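Local coordinates for protein transcriptional regulator (Aquifex aeolicus, PDB 2EH3) that probably binds DNA through a helix-turn-helix domain and regulates transcription as a TetR/AcrR-family factor, at residues K12-F15 and F16-Y20; R56-K59 and K60-L64; E75-E78 and M79-E82; L81-L84 and Y85-K89; R155-P158 and F159-K163. All coordinates share one frame; numbering follows the deposited sequence.

Contact 1: K12-F15 and F16-Y20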
# COMPACT_ATOMS: atom_id res chain seq x y z
N LYS A 12 14.00 2.09 16.23
CA LYS A 12 13.75 2.14 14.78
C LYS A 12 14.52 1.01 14.11
O LYS A 12 14.00 0.33 13.22
CB LYS A 12 14.19 3.49 14.19
CG LYS A 12 13.19 4.60 14.42
CD LYS A 12 13.55 5.88 13.67
CE LYS A 12 14.71 6.58 14.33
NZ LYS A 12 14.71 8.04 13.97
N GLU A 13 15.76 0.78 14.56
CA GLU A 13 16.56 -0.29 13.99
C GLU A 13 15.94 -1.66 14.23
O GLU A 13 15.79 -2.44 13.27
CB GLU A 13 17.98 -0.26 14.57
CG GLU A 13 18.87 0.80 13.92
CD GLU A 13 18.89 0.68 12.40
OE1 GLU A 13 18.98 -0.47 11.90
OE2 GLU A 13 18.82 1.72 11.72
N LEU A 14 15.58 -1.96 15.48
CA LEU A 14 15.01 -3.27 15.78
C LEU A 14 13.64 -3.47 15.12
O LEU A 14 13.37 -4.54 14.61
CB LEU A 14 14.90 -3.50 17.29
CG LEU A 14 16.26 -3.58 17.97
CD1 LEU A 14 16.05 -3.86 19.43
CD2 LEU A 14 17.13 -4.67 17.30
N PHE A 15 12.77 -2.46 15.15
CA PHE A 15 11.46 -2.61 14.51
C PHE A 15 11.63 -2.84 13.00
O PHE A 15 10.87 -3.61 12.40
CB PHE A 15 10.58 -1.38 14.73
CG PHE A 15 10.17 -1.14 16.16
CD1 PHE A 15 10.19 -2.17 17.11
CD2 PHE A 15 9.71 0.12 16.55
CE1 PHE A 15 9.76 -1.93 18.44
CE2 PHE A 15 9.27 0.36 17.87
CZ PHE A 15 9.29 -0.67 18.81
N PHE A 16 12.57 -2.14 12.38
CA PHE A 16 12.84 -2.31 10.95
C PHE A 16 13.31 -3.74 10.67
O PHE A 16 12.81 -4.41 9.76
CB PHE A 16 13.93 -1.31 10.50
CG PHE A 16 14.40 -1.51 9.08
CD1 PHE A 16 13.55 -1.23 8.02
CD2 PHE A 16 15.68 -1.98 8.82
CE1 PHE A 16 13.97 -1.42 6.71
CE2 PHE A 16 16.11 -2.17 7.52
CZ PHE A 16 15.25 -1.89 6.46
N GLU A 17 14.23 -4.21 11.50
CA GLU A 17 14.76 -5.56 11.34
C GLU A 17 13.78 -6.69 11.61
O GLU A 17 13.75 -7.66 10.85
CB GLU A 17 15.99 -5.75 12.24
CG GLU A 17 17.24 -5.00 11.78
CD GLU A 17 17.69 -5.40 10.38
OE1 GLU A 17 17.81 -6.61 10.11
OE2 GLU A 17 17.95 -4.50 9.56
N LYS A 18 12.97 -6.57 12.65
CA LYS A 18 12.08 -7.68 12.96
C LYS A 18 10.68 -7.38 13.42
O LYS A 18 9.99 -8.25 13.96
CB LYS A 18 12.80 -8.59 13.95
CG LYS A 18 13.00 -7.96 15.30
CD LYS A 18 14.30 -8.44 15.86
CE LYS A 18 14.42 -8.13 17.34
NZ LYS A 18 13.46 -8.93 18.13
N GLY A 19 10.24 -6.14 13.20
CA GLY A 19 8.87 -5.77 13.53
C GLY A 19 8.59 -5.30 14.95
O GLY A 19 9.34 -5.61 15.87
N TYR A 20 7.50 -4.55 15.10
CA TYR A 20 7.07 -4.04 16.40
C TYR A 20 6.64 -5.17 17.34
O TYR A 20 7.12 -5.25 18.47
CB TYR A 20 5.90 -3.08 16.19
CG TYR A 20 5.29 -2.59 17.47
CD1 TYR A 20 5.84 -1.49 18.16
CD2 TYR A 20 4.13 -3.18 17.98
CE1 TYR A 20 5.24 -0.98 19.32
CE2 TYR A 20 3.54 -2.69 19.13
CZ TYR A 20 4.09 -1.59 19.79
OH TYR A 20 3.45 -1.10 20.90
O HOH W 1 19.12 -2.05 9.65

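Contact 2: R56-K59 and K60-L64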
# COMPACT_ATOMS: atom_id res chain seq x y z
N ARG A 56 7.64 11.88 15.04
CA ARG A 56 8.83 12.65 14.69
C ARG A 56 9.08 12.67 13.18
O ARG A 56 9.52 13.70 12.66
CB ARG A 56 10.03 12.13 15.46
CG ARG A 56 9.96 12.51 16.92
CD ARG A 56 11.22 12.09 17.64
NE ARG A 56 11.18 12.53 19.03
CZ ARG A 56 12.24 12.92 19.72
NH1 ARG A 56 13.44 12.91 19.15
NH2 ARG A 56 12.09 13.32 20.96
N THR A 57 8.80 11.57 12.48
CA THR A 57 9.00 11.58 11.03
C THR A 57 7.89 12.44 10.40
O THR A 57 8.13 13.16 9.43
CB THR A 57 9.03 10.14 10.43
OG1 THR A 57 10.20 9.47 10.89
CG2 THR A 57 9.11 10.19 8.92
N HIS A 58 6.69 12.39 10.96
CA HIS A 58 5.58 13.21 10.45
C HIS A 58 5.97 14.68 10.59
O HIS A 58 5.69 15.50 9.70
CB HIS A 58 4.30 12.97 11.25
CG HIS A 58 3.13 13.78 10.78
ND1 HIS A 58 2.18 14.28 11.65
CD2 HIS A 58 2.73 14.15 9.54
CE1 HIS A 58 1.25 14.92 10.96
NE2 HIS A 58 1.56 14.86 9.68
N LYS A 59 6.58 15.03 11.72
CA LYS A 59 6.99 16.41 11.94
C LYS A 59 7.99 16.87 10.90
O LYS A 59 7.99 18.05 10.55
CB LYS A 59 7.55 16.60 13.35
CG LYS A 59 6.45 16.78 14.37
CD LYS A 59 6.94 16.68 15.80
CE LYS A 59 5.86 17.13 16.74
NZ LYS A 59 4.54 16.55 16.37
N LYS A 60 8.84 15.96 10.41
CA LYS A 60 9.79 16.34 9.36
C LYS A 60 9.00 16.63 8.09
O LYS A 60 9.40 17.49 7.29
CB LYS A 60 10.81 15.21 9.08
CG LYS A 60 11.81 15.04 10.20
CD LYS A 60 12.70 13.81 10.01
CE LYS A 60 13.55 13.61 11.26
NZ LYS A 60 14.20 12.27 11.35
N ILE A 61 7.88 15.92 7.91
CA ILE A 61 7.04 16.13 6.74
C ILE A 61 6.32 17.47 6.84
O ILE A 61 6.24 18.22 5.87
CB ILE A 61 6.02 14.98 6.58
CG1 ILE A 61 6.77 13.67 6.33
CG2 ILE A 61 5.08 15.27 5.40
CD1 ILE A 61 7.66 13.68 5.12
N ILE A 62 5.80 17.76 8.03
CA ILE A 62 5.14 19.05 8.24
C ILE A 62 6.16 20.16 7.94
O ILE A 62 5.84 21.12 7.25
CB ILE A 62 4.62 19.16 9.68
CG1 ILE A 62 3.49 18.15 9.86
CG2 ILE A 62 4.14 20.60 9.99
CD1 ILE A 62 2.90 18.14 11.27
N SER A 63 7.38 20.02 8.48
CA SER A 63 8.43 21.02 8.23
C SER A 63 8.72 21.18 6.75
O SER A 63 8.90 22.30 6.26
CB SER A 63 9.73 20.62 8.94
OG SER A 63 9.56 20.74 10.33
N LEU A 64 8.78 20.05 6.04
CA LEU A 64 9.04 20.08 4.61
C LEU A 64 8.01 20.97 3.90
O LEU A 64 8.37 21.81 3.07
CB LEU A 64 8.99 18.66 4.04
CG LEU A 64 9.14 18.49 2.53
CD1 LEU A 64 10.09 17.34 2.23
CD2 LEU A 64 7.80 18.23 1.89

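Contact 3: E75-E78 and M79-E82. With MG (magnesium ion), chain B; MG (magnesium ion), chain C.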
# COMPACT_ATOMS: atom_id res chain seq x y z
N GLU A 75 9.60 20.51 -7.53
CA GLU A 75 10.69 20.61 -6.56
C GLU A 75 10.24 20.25 -5.13
O GLU A 75 11.00 19.66 -4.35
CB GLU A 75 11.30 22.00 -6.62
CG GLU A 75 12.16 22.19 -7.90
CD GLU A 75 13.41 21.30 -7.99
OE1 GLU A 75 14.14 21.22 -7.00
OE2 GLU A 75 13.65 20.70 -9.06
N LEU A 76 9.02 20.62 -4.77
CA LEU A 76 8.52 20.24 -3.44
C LEU A 76 8.48 18.70 -3.39
O LEU A 76 8.90 18.07 -2.40
CB LEU A 76 7.10 20.78 -3.21
CG LEU A 76 6.45 20.24 -1.93
CD1 LEU A 76 7.11 20.88 -0.72
CD2 LEU A 76 4.93 20.53 -1.97
N LEU A 77 7.97 18.07 -4.45
CA LEU A 77 7.89 16.62 -4.46
C LEU A 77 9.26 15.94 -4.47
O LEU A 77 9.42 14.89 -3.88
CB LEU A 77 6.99 16.16 -5.63
CG LEU A 77 5.54 16.61 -5.33
CD1 LEU A 77 4.71 16.75 -6.62
CD2 LEU A 77 4.90 15.65 -4.36
N GLU A 78 10.25 16.54 -5.15
CA GLU A 78 11.58 15.98 -5.11
C GLU A 78 12.08 15.95 -3.67
O GLU A 78 12.69 14.96 -3.23
CB GLU A 78 12.52 16.81 -5.97
CG GLU A 78 14.00 16.32 -5.87
CD GLU A 78 14.97 17.17 -6.63
OE1 GLU A 78 14.57 18.04 -7.43
OE2 GLU A 78 16.19 16.97 -6.40
N MSE A 79 11.82 17.01 -2.92
CA MSE A 79 12.25 17.08 -1.52
C MSE A 79 11.54 16.07 -0.65
O MSE A 79 12.13 15.47 0.25
CB MSE A 79 11.99 18.48 -0.99
CG MSE A 79 12.46 18.69 0.41
SE MSE A 79 14.40 18.86 0.53
CE MSE A 79 14.68 20.02 -0.91
N PHE A 80 10.25 15.89 -0.94
CA PHE A 80 9.39 14.94 -0.23
C PHE A 80 9.98 13.54 -0.42
O PHE A 80 10.14 12.79 0.53
CB PHE A 80 7.95 15.08 -0.82
CG PHE A 80 6.83 14.42 -0.01
CD1 PHE A 80 7.07 13.74 1.19
CD2 PHE A 80 5.53 14.48 -0.49
CE1 PHE A 80 6.03 13.12 1.89
CE2 PHE A 80 4.47 13.87 0.21
CZ PHE A 80 4.74 13.19 1.40
N LEU A 81 10.31 13.19 -1.66
CA LEU A 81 10.92 11.88 -1.91
C LEU A 81 12.27 11.75 -1.22
O LEU A 81 12.58 10.70 -0.67
CB LEU A 81 11.07 11.66 -3.43
CG LEU A 81 11.89 10.43 -3.85
CD1 LEU A 81 11.25 9.13 -3.39
CD2 LEU A 81 12.02 10.45 -5.38
N GLU A 82 13.07 12.81 -1.21
CA GLU A 82 14.36 12.71 -0.56
C GLU A 82 14.21 12.41 0.94
O GLU A 82 14.93 11.57 1.48
CB GLU A 82 15.15 14.00 -0.78
CG GLU A 82 15.67 14.13 -2.20
CD GLU A 82 16.09 15.53 -2.54
OE1 GLU A 82 15.80 16.44 -1.73
OE2 GLU A 82 16.70 15.77 -3.62
MG MG B . 15.79 19.90 -8.15
MG MG C . 17.52 17.86 -4.70
O HOH W 2 15.62 18.52 -3.48
O HOH W 3 16.40 22.02 -9.06
O HOH W 4 15.79 19.01 -10.33

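Contact 4: L81-L84 and Y85-K89. With MG (magnesium ion), chain C.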
# COMPACT_ATOMS: atom_id res chain seq x y z
N LEU A 81 10.31 13.19 -1.66
CA LEU A 81 10.92 11.88 -1.91
C LEU A 81 12.27 11.75 -1.22
O LEU A 81 12.58 10.70 -0.67
CB LEU A 81 11.07 11.66 -3.43
CG LEU A 81 11.89 10.43 -3.85
CD1 LEU A 81 11.25 9.13 -3.39
CD2 LEU A 81 12.02 10.45 -5.38
N GLU A 82 13.07 12.81 -1.21
CA GLU A 82 14.36 12.71 -0.56
C GLU A 82 14.21 12.41 0.94
O GLU A 82 14.93 11.57 1.48
CB GLU A 82 15.15 14.00 -0.78
CG GLU A 82 15.67 14.13 -2.20
CD GLU A 82 16.09 15.53 -2.54
OE1 GLU A 82 15.80 16.44 -1.73
OE2 GLU A 82 16.70 15.77 -3.62
N VAL A 83 13.27 13.10 1.60
CA VAL A 83 13.04 12.87 3.03
C VAL A 83 12.52 11.46 3.25
O VAL A 83 13.01 10.77 4.13
CB VAL A 83 12.05 13.90 3.61
CG1 VAL A 83 11.58 13.47 5.03
CG2 VAL A 83 12.74 15.27 3.66
N LEU A 84 11.54 11.02 2.46
CA LEU A 84 11.04 9.66 2.66
C LEU A 84 12.18 8.64 2.49
O LEU A 84 12.24 7.65 3.23
CB LEU A 84 9.92 9.34 1.68
CG LEU A 84 8.64 10.16 1.84
CD1 LEU A 84 7.68 9.84 0.70
CD2 LEU A 84 8.00 9.86 3.18
N TYR A 85 13.07 8.87 1.52
CA TYR A 85 14.17 7.95 1.28
C TYR A 85 15.13 7.93 2.47
O TYR A 85 15.56 6.86 2.89
CB TYR A 85 14.92 8.32 -0.02
CG TYR A 85 15.86 7.24 -0.50
CD1 TYR A 85 15.40 6.23 -1.37
CD2 TYR A 85 17.17 7.19 -0.06
CE1 TYR A 85 16.25 5.18 -1.78
CE2 TYR A 85 18.03 6.14 -0.46
CZ TYR A 85 17.56 5.15 -1.32
OH TYR A 85 18.40 4.14 -1.71
N ARG A 86 15.48 9.10 2.99
CA ARG A 86 16.36 9.19 4.17
C ARG A 86 15.69 8.47 5.36
O ARG A 86 16.37 7.83 6.16
CB ARG A 86 16.60 10.65 4.58
CG ARG A 86 17.42 11.48 3.60
CD ARG A 86 18.07 12.68 4.31
NE ARG A 86 17.13 13.48 5.11
CZ ARG A 86 16.35 14.44 4.62
NH1 ARG A 86 16.38 14.75 3.33
NH2 ARG A 86 15.54 15.12 5.43
N GLU A 87 14.37 8.61 5.45
CA GLU A 87 13.58 7.99 6.53
C GLU A 87 13.02 6.63 6.10
O GLU A 87 12.03 6.19 6.66
CB GLU A 87 12.38 8.89 6.91
CG GLU A 87 12.76 10.31 7.33
CD GLU A 87 13.33 10.39 8.74
OE1 GLU A 87 12.68 9.83 9.65
OE2 GLU A 87 14.40 11.00 8.91
N LYS A 88 13.67 5.93 5.16
CA LYS A 88 13.09 4.67 4.67
C LYS A 88 12.83 3.58 5.71
O LYS A 88 11.91 2.79 5.55
CB LYS A 88 13.89 4.13 3.48
CG LYS A 88 15.35 3.89 3.74
CD LYS A 88 16.04 3.65 2.39
CE LYS A 88 17.54 3.76 2.55
NZ LYS A 88 17.94 5.09 3.11
N LYS A 89 13.61 3.56 6.79
CA LYS A 89 13.35 2.56 7.84
C LYS A 89 12.02 2.86 8.51
O LYS A 89 11.26 1.94 8.85
CB LYS A 89 14.52 2.54 8.85
CG LYS A 89 15.79 1.92 8.24
CD LYS A 89 16.91 1.83 9.26
CE LYS A 89 18.22 1.41 8.60
NZ LYS A 89 18.16 0.03 8.06
MG MG C . 17.52 17.86 -4.70
O HOH W 2 15.62 18.52 -3.48

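Contact 5: R155-P158 and F159-K163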
# COMPACT_ATOMS: atom_id res chain seq x y z
N ARG A 155 16.19 0.24 -4.35
CA ARG A 155 16.94 0.90 -5.40
C ARG A 155 17.56 2.15 -4.78
O ARG A 155 17.12 2.61 -3.71
CB ARG A 155 16.01 1.33 -6.55
CG ARG A 155 15.27 0.18 -7.22
CD ARG A 155 16.23 -0.86 -7.79
NE ARG A 155 17.16 -0.25 -8.75
CZ ARG A 155 16.92 -0.10 -10.05
NH1 ARG A 155 15.78 -0.53 -10.60
NH2 ARG A 155 17.81 0.54 -10.81
N GLU A 156 18.56 2.69 -5.46
CA GLU A 156 19.23 3.91 -5.00
C GLU A 156 18.33 5.11 -5.34
O GLU A 156 17.55 5.09 -6.30
CB GLU A 156 20.59 4.08 -5.68
CG GLU A 156 21.63 3.03 -5.31
CD GLU A 156 22.95 3.24 -6.04
OE1 GLU A 156 23.53 4.34 -5.93
OE2 GLU A 156 23.41 2.30 -6.73
N LEU A 157 18.49 6.16 -4.56
CA LEU A 157 17.69 7.38 -4.74
C LEU A 157 17.68 8.00 -6.15
O LEU A 157 16.63 8.47 -6.61
CB LEU A 157 18.12 8.43 -3.70
CG LEU A 157 17.40 9.79 -3.70
CD1 LEU A 157 15.86 9.59 -3.51
CD2 LEU A 157 18.00 10.65 -2.57
N PRO A 158 18.83 8.01 -6.86
CA PRO A 158 18.77 8.60 -8.20
C PRO A 158 17.74 7.97 -9.13
O PRO A 158 17.12 8.66 -9.95
CB PRO A 158 20.21 8.44 -8.71
CG PRO A 158 21.02 8.58 -7.42
CD PRO A 158 20.21 7.73 -6.44
N PHE A 159 17.59 6.66 -9.03
CA PHE A 159 16.62 5.96 -9.85
C PHE A 159 15.20 6.44 -9.51
O PHE A 159 14.41 6.71 -10.40
CB PHE A 159 16.71 4.45 -9.61
CG PHE A 159 15.67 3.67 -10.35
CD1 PHE A 159 15.81 3.42 -11.71
CD2 PHE A 159 14.54 3.19 -9.70
CE1 PHE A 159 14.84 2.71 -12.42
CE2 PHE A 159 13.55 2.47 -10.39
CZ PHE A 159 13.71 2.23 -11.75
N LEU A 160 14.89 6.50 -8.22
CA LEU A 160 13.55 6.95 -7.83
C LEU A 160 13.31 8.39 -8.27
O LEU A 160 12.21 8.71 -8.75
CB LEU A 160 13.32 6.82 -6.31
CG LEU A 160 12.99 5.37 -5.93
CD1 LEU A 160 14.26 4.67 -5.56
CD2 LEU A 160 11.97 5.34 -4.80
N LYS A 161 14.31 9.25 -8.12
CA LYS A 161 14.14 10.63 -8.53
C LYS A 161 13.91 10.78 -10.02
O LYS A 161 13.11 11.61 -10.44
CB LYS A 161 15.32 11.45 -8.05
CG LYS A 161 15.18 11.64 -6.56
CD LYS A 161 16.39 12.21 -5.93
CE LYS A 161 16.74 13.53 -6.51
NZ LYS A 161 17.79 14.05 -5.59
N GLU A 162 14.60 9.98 -10.83
CA GLU A 162 14.38 10.02 -12.26
C GLU A 162 12.93 9.62 -12.58
O GLU A 162 12.25 10.30 -13.35
CB GLU A 162 15.38 9.08 -12.96
CG GLU A 162 15.28 9.11 -14.47
CD GLU A 162 16.33 8.23 -15.13
OE1 GLU A 162 17.52 8.63 -15.14
OE2 GLU A 162 15.95 7.14 -15.58
N LYS A 163 12.45 8.53 -11.98
CA LYS A 163 11.07 8.10 -12.19
C LYS A 163 10.07 9.18 -11.77
O LYS A 163 9.12 9.47 -12.49
CB LYS A 163 10.79 6.83 -11.38
CG LYS A 163 11.71 5.67 -11.76
CD LYS A 163 11.32 5.07 -13.08
CE LYS A 163 10.34 3.94 -12.85
NZ LYS A 163 9.95 3.32 -14.15

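Contact 1: K12-F15 and F16-Y20
Phe15 and Tyr20 meet as an edge-to-face aromatic pair at the C-terminal end of helix 3-18, the first helix of the TetR-type DNA-binding domain. The two side chains run side by side in the same direction, and the edge of Tyr20 is turned to the face of Phe15. Ring planes at 60° and centroids 5.3 Å apart support the T-shaped reading. The closest atoms are Phe15 CZ and Tyr20 CD1, 3.6 Å apart; CD1 stands above the Phe15 ring, displaced toward its rim. Tyr20 has its CG anti to the backbone N (chi1 175°), the rotation that swings the ring back alongside Phe15.

The backbone prepares this approach. Three successive i to i+4 bonds, ending with Lys18 N to Leu14 O at 2.8 Å, are followed by Gly19 N to Phe15 O at 2.7 Å. That last donor lies above the carbonyl plane, because the chain is already leaving the helix: Gly19 has a positive phi of 87°, a conformation glycine readily adopts. The turn carries Tyr20 beside Phe15, whose ring also packs on Leu49 and Ile53 of helix 46-67 and on Ile93 of helix 88-99. Tyr20 is further held by its backbone N bonding to Asp97 and by an edge-to-face pair with Phe104.

On another side of the helix, the carboxylates of Glu13 and Glu17 do not meet directly but are bridged by a water. It donates to both, lying 2.8 Å from Glu13 OE1 and 2.7 Å from Glu17 OE2.

Contact 2: R56-K59 and K60-L64
The backbone of His58 is tied to that of Ile62 by a standard alpha-helical bond, Ile62 N to His58 O at 2.8 Å, within the long helix 46-67 of this TetR-type regulator. All nine residues keep helical phi/psi values, and the i to i+4 pattern continues with Ser63 N to Lys59 O at 2.9 Å. At the preceding amides the pattern is less regular. Lys60 N reaches Arg56 O at a long 3.3 Å and also makes a weak bond to Thr57 O at 3.1 Å, with an N-H...O angle of only 123°, so its donor is shared between the i-4 and i-3 carbonyls.

Side chains meet chiefly where Ile62 lies over the imidazole of His58. The histidine has CG anti to its own N (chi1 180°), which points the ring outward from the helix, leaning slightly toward the next turn. There Ile62 CD1 sits over one face, 3.9 Å from the ring centroid and 21° off the normal: a CH-pi contact made by the tip of the longer isoleucine branch. The ring's rotation has a second restraint, since His58 NE2 is hydrogen-bonded to Asp114 of helix 105-126.

Other polar ends find partners outside the segments: Thr57 and Lys60 engage Glu87 at the junction of helices 73-86 and 88-99, and Arg56 bridges to Glu52 of its own helix and to Glu5 of helix 3-18. Ile61 instead packs inward on Phe80 of helix 73-86. The shortest approach between the His58 and Ile62 side chains is CE1 to CD1, 3.6 Å.

Contact 3: E75-E78 and M79-E82
Glu78 reaches across to Glu82 one turn further along helix 73-86, and a magnesium ion joins their carboxylates. Starting at the root of Glu78, CB lies 3.1 Å from the backbone N of Met79, the ordinary closeness of adjacent residues. CG is anti to the backbone N and the chain continues extended (chi1 175°, chi2 -176°), carrying the carboxylate outward from the helix; on the way CG passes 3.6 Å from Glu82 OE2. At CD the group divides its two oxygens between two metals. OE1 binds one magnesium at 2.3 Å, and Glu75 holds the same ion through both of its oxygens, with two waters completing the ligands found. OE2 binds the second magnesium, also at 2.3 Å, and this ion is shared with Glu82 OE2 at 2.5 Å and a water that donates a hydrogen bond to Glu82 OE1.

The two carboxylates of Glu78 and Glu82 are steeply inclined, their planes 77° apart, and bring OE2 to OE2 at 3.1 Å. Such an approach of acidic oxygens is accounted for by the cation both bind. Lys161 NZ adds to the balance, hydrogen-bonded to Glu82 OE2 and weakly to Glu78 OE2.

Regular i to i+4 bonds, among them Glu82 N to Glu78 O at 3.0 Å, fix the spacing of the acidic residues. The apolar side chains Leu77, Phe80 and Leu81 pack on neighbouring helices. Glu75 is thus bidentate, Glu78 bridging and Glu82 monodentate; the chemistry implies that their gathered negative charge is probably offset by the two magnesium ions and the lysine.

Contact 4: L81-L84 and Y85-K89
Val83 and Arg86 make the closest side-chain contact where helix 73-86 ends in this all-alpha, TetR-type C-terminal domain. Val83 CG2 comes to 3.3 Å from Arg86 NH2. The guanidinium folds back along its own helix, bent at chi3 (-51°), and presents a face to Val83, with Val83 CA 3.7 Å above its plane and offset toward the rim. Val83 CG1 runs alongside Glu87 CG, both pointing the same way. Val83 also packs on Ile61 and Leu64 of helix 46-67. Beneath these side chains the helical ladder holds until its last rung, Glu87 N to Val83 O at 2.9 Å.

The other side is looser. Although one face of its guanidinium packs on Val83, Arg86 as a whole is exposed, and its NH1 stays 5.4 Å from Glu82 OE1, too far for a salt bridge. Glu82 OE2 instead belongs to the magnesium site and Lys161. Next comes the break between helices 73-86 and 88-99: Glu87 leaves helical angles and is the N-cap residue of the second, with its carboxylate turned to Thr57 and Lys60. Tyr85, whose OH bonds to Arg155 O, has Lys88 CD over the centre of its ring. The turn brings Lys88 N to 3.1 Å from Tyr85 O, and the bent side chain returns Lys88 NZ to the same oxygen at 3.0 Å, the two donors arriving from opposite faces of the carbonyl plane.

Contact 5: R155-P158 and F159-K163
Arg155 lays its guanidinium flat on the ring of Phe159, the two residues with the most surface buried here. The planes are 23° apart, and Arg155 CZ stands 3.9 Å from the ring centroid, 7° off the normal, which meets the geometry of a stacked cation-pi pair. NH1 lies over the centre of the ring, 3.6 Å above its plane, while NH2 reaches out over CD1 and CG. Bends at chi2 and chi3 curl the arginine chain and bring the guanidinium over the ring; CB and CG lie near Phe159 CD2. The opposite face of the phenyl ring is met by Lys163 CG, one turn on, and Tyr149 makes an edge-to-face pair with the same ring.

This is the start of helix 157-171, the last helix of the TetR-type C-terminal domain, with Glu156 at the N-cap position. The first turn is tied by a weak bond, Phe159 N to Glu156 O at 3.1 Å; a straighter one follows from Lys161 N to Leu157 O at 2.9 Å. Pro158 sits in the first turn, where its lack of an N-H costs no helical bond.

Leu157, on another side of the helix, packs against the aliphatic part of Lys161. Leu157 CG comes tightly to 3.4 Å from Lys161 CD, and CD1 lies beside CD and CG of the lysine. A bend at chi3 (59°) turns the lysine beyond this point, and NZ goes on to hydrogen-bond Glu82 OE2 at the magnesium site. Lys163 NZ forms a salt bridge with Glu136 of the second subunit.

The five contacts follow one another along the chain, contacts 3 and 4 overlapping at Leu81 and Glu82 on helix 73-86. Contact 1 ends the first helix of the DNA-binding domain, with its centre about 26 Å from that of the magnesium-binding contact 3, across the centre of the chain. Contact 2, on helix 46-67, packs against contacts 3 and 4, whose centres lie about 13 and 11 Å from its own. Contact 5, about 12 Å from contacts 3 and 4, ties helix 157-171 to the metal-bearing helix within the C-terminal domain. The DNA-binding part is connected to that domain where Lys89 of contact 4 touches Phe16 and Glu13, and through contact 2 with contact 4.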